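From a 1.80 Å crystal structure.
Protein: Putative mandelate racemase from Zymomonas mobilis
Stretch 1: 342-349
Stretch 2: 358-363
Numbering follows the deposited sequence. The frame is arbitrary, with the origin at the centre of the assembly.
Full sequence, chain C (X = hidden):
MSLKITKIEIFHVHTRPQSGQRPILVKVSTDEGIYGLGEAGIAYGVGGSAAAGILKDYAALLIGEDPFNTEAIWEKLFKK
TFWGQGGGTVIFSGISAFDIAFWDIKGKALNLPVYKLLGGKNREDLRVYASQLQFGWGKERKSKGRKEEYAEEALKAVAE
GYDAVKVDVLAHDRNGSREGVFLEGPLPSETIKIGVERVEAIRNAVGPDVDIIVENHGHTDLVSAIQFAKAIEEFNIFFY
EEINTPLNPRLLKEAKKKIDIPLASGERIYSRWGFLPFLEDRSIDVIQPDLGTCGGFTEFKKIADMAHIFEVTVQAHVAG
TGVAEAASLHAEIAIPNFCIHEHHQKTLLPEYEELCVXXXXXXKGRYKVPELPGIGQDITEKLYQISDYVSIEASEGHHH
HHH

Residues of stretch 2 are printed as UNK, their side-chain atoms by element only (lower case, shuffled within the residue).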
# COMPACT_ATOMS: atom_id res chain seq x y z
N GLU C 342 -28.57 17.07 16.66
CA GLU C 342 -29.58 17.22 15.63
C GLU C 342 -30.96 17.29 16.26
O GLU C 342 -31.38 16.35 16.96
CB GLU C 342 -29.55 16.02 14.69
CG GLU C 342 -30.65 16.08 13.64
CD GLU C 342 -30.59 14.95 12.63
OE1 GLU C 342 -30.05 13.86 12.95
OE2 GLU C 342 -31.11 15.15 11.52
N HIS C 343 -31.68 18.38 16.01
CA HIS C 343 -33.06 18.44 16.47
C HIS C 343 -34.01 18.47 15.28
O HIS C 343 -34.08 19.46 14.55
CB HIS C 343 -33.29 19.63 17.41
CG HIS C 343 -34.65 19.62 18.06
ND1 HIS C 343 -35.10 18.56 18.81
CD2 HIS C 343 -35.65 20.53 18.05
CE1 HIS C 343 -36.33 18.82 19.24
NE2 HIS C 343 -36.68 20.00 18.78
N HIS C 344 -34.71 17.34 15.09
CA HIS C 344 -35.42 17.07 13.85
C HIS C 344 -36.77 17.75 13.88
O HIS C 344 -37.43 17.81 14.93
CB HIS C 344 -35.60 15.56 13.64
CG HIS C 344 -35.85 15.17 12.22
ND1 HIS C 344 -37.02 15.48 11.55
CD2 HIS C 344 -35.09 14.47 11.33
CE1 HIS C 344 -36.97 15.00 10.32
NE2 HIS C 344 -35.81 14.38 10.16
N GLN C 345 -37.17 18.27 12.72
CA GLN C 345 -38.46 18.95 12.57
C GLN C 345 -39.68 18.08 12.92
O GLN C 345 -40.70 18.59 13.37
CB GLN C 345 -38.59 19.59 11.17
CG GLN C 345 -38.72 18.61 9.99
CD GLN C 345 -40.15 18.15 9.76
OE1 GLN C 345 -40.43 16.95 9.78
NE2 GLN C 345 -41.07 19.09 9.55
N LYS C 346 -39.56 16.76 12.72
CA LYS C 346 -40.67 15.84 13.02
C LYS C 346 -41.13 15.91 14.48
O LYS C 346 -42.30 15.72 14.77
CB LYS C 346 -40.32 14.40 12.60
CG LYS C 346 -39.55 13.61 13.64
CD LYS C 346 -38.38 12.87 13.05
CE LYS C 346 -38.79 11.53 12.56
NZ LYS C 346 -38.01 11.11 11.36
N THR C 347 -40.21 16.24 15.39
CA THR C 347 -40.52 16.30 16.83
C THR C 347 -41.45 17.46 17.16
O THR C 347 -42.03 17.53 18.25
CB THR C 347 -39.25 16.43 17.71
OG1 THR C 347 -38.70 17.74 17.58
CG2 THR C 347 -38.19 15.40 17.30
N LEU C 348 -41.59 18.38 16.20
CA LEU C 348 -42.49 19.52 16.32
C LEU C 348 -43.95 19.21 15.95
O LEU C 348 -44.84 20.04 16.17
CB LEU C 348 -41.94 20.72 15.52
CG LEU C 348 -40.45 21.03 15.71
CD1 LEU C 348 -39.89 21.89 14.59
CD2 LEU C 348 -40.13 21.63 17.08
N LEU C 349 -44.19 18.02 15.40
CA LEU C 349 -45.54 17.64 14.96
C LEU C 349 -46.29 16.94 16.10
O LEU C 349 -45.68 16.20 16.87
CB LEU C 349 -45.47 16.73 13.72
CG LEU C 349 -44.43 17.03 12.63
CD1 LEU C 349 -44.33 15.85 11.67
CD2 LEU C 349 -44.76 18.31 11.86
N UNK C 358 -42.76 13.07 28.36
CA UNK C 358 -42.01 14.34 28.36
C UNK C 358 -41.68 14.79 26.95
O UNK C 358 -41.27 13.98 26.12
c UNK C 358 -41.55 13.48 32.61
n UNK C 358 -41.51 14.27 31.56
c UNK C 358 -40.72 14.22 29.17
c UNK C 358 -40.58 12.38 30.98
n UNK C 358 -40.99 12.33 32.30
c UNK C 358 -40.90 13.61 30.51
N UNK C 359 -41.85 16.08 26.68
CA UNK C 359 -41.47 16.63 25.39
C UNK C 359 -40.24 17.52 25.55
O UNK C 359 -40.36 18.74 25.75
c UNK C 359 -42.38 17.90 23.38
o UNK C 359 -41.47 17.42 22.69
c UNK C 359 -42.65 17.42 24.79
n UNK C 359 -43.18 18.86 22.93
N UNK C 360 -39.06 16.92 25.47
CA UNK C 360 -37.81 17.65 25.65
C UNK C 360 -37.52 18.47 24.41
O UNK C 360 -37.46 17.92 23.30
c UNK C 360 -36.56 16.01 29.67
o UNK C 360 -37.04 14.02 30.91
c UNK C 360 -36.63 16.70 25.93
c UNK C 360 -36.73 15.99 27.25
c UNK C 360 -36.46 16.66 28.44
c UNK C 360 -37.20 14.00 28.53
c UNK C 360 -37.11 14.66 27.31
c UNK C 360 -36.93 14.68 29.70
N UNK C 361 -37.38 19.78 24.59
CA UNK C 361 -37.11 20.71 23.49
C UNK C 361 -35.95 21.62 23.85
O UNK C 361 -35.73 21.90 25.03
c UNK C 361 -39.25 20.28 21.15
o UNK C 361 -38.59 20.96 20.35
n UNK C 361 -39.75 19.09 20.83
c UNK C 361 -39.53 20.77 22.56
c UNK C 361 -38.36 21.55 23.16
N UNK C 362 -35.19 22.08 22.84
CA UNK C 362 -34.11 23.01 23.13
C UNK C 362 -34.65 24.33 23.67
O UNK C 362 -35.80 24.68 23.40
c UNK C 362 -33.46 23.23 21.77
c UNK C 362 -35.24 21.77 21.40
c UNK C 362 -33.84 22.04 20.98
N UNK C 363 -33.83 25.01 24.46
CA UNK C 363 -34.09 26.40 24.87
C UNK C 363 -32.98 27.30 24.33
O UNK C 363 -31.80 27.11 24.65
c UNK C 363 -34.13 26.51 26.42
c UNK C 363 -34.41 27.94 26.87
c UNK C 363 -35.15 25.53 27.00
O HOH W 1 -42.90 19.49 19.91
O HOH W 2 -42.17 15.59 20.17

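Position 358 carries six side-chain atoms beyond the backbone, four carbons and two nitrogens: one carbon leads into a five-membered ring that holds both nitrogens. The group lies out of reach of stretch 1. A five-membered ring of this composition is an imidazole, and the residue is His358.

At position 359 the side chain is short, two carbons with the second bearing one oxygen and one nitrogen. Its approach to stretch 1 is loose: the side-chain oxygen of position 359 stays 4.5 Å from Thr347 O. This is a carboxamide one methylene from the backbone, which identifies Asn359. Water fills the gap. Water 1 donates to Thr347 O (2.7 Å from its oxygen) and accepts from Asn359 ND2 (3.1 Å), a bridge between the two stretches.

Position 360 shows one carbon followed by a six-carbon ring bearing a single oxygen, a phenol, and hence Tyr360. The end of its side chain leads away from stretch 1, and it is the backbone that comes near, with Tyr360 O 4.3 Å from His343 CE1.

Position 361 has three carbons in a row, the third carrying one oxygen and one nitrogen. The oxygen at the end of position 361 lies 2.7 Å from His343 NE2. The chain is one methylene longer than that of Asn359, so the residue is Gln361. With chi1 and chi2 both m, its end comes nearer to stretch 1 than its sideways CA-to-CB bond would suggest. His343 NE2 donates to Gln361 OE1 at 2.7 Å, near the plane of the imidazole, while Gln361 NE2 donates to Asn359 OD1 at 3.0 Å in an almost straight bond.

At position 362 three carbons close a ring onto the backbone nitrogen, and the ring carbon bonded to that nitrogen lies 3.5 Å from His343 NE2, over one face of the imidazole. Such a ring occurs in proline alone among the standard residues. Pro362 directs its CA-to-CB bond toward stretch 1 and places CD 3.6 Å from the centroid of the His343 ring, 19° off the normal, a CH-pi contact.

Position 363 bears one carbon that branches into two more, three carbons in all, the pattern of Val363; it does not reach stretch 1.

The contact is small, burying 192 Å² with both sides summed, and centres on His343, whose imidazole is engaged at its edge by Gln361 and over one face by Pro362. Its ND1 is hydrogen-bonded elsewhere in the structure. Leu348 CD2 packs 3.7 Å from Gln361 OE1, beside the polar bond. Toward Asn359, the bond from Gln361 joins the two amides, and water 1 extends the link to the backbone of Thr347.

Stretch 2 358-363: HNYQPV
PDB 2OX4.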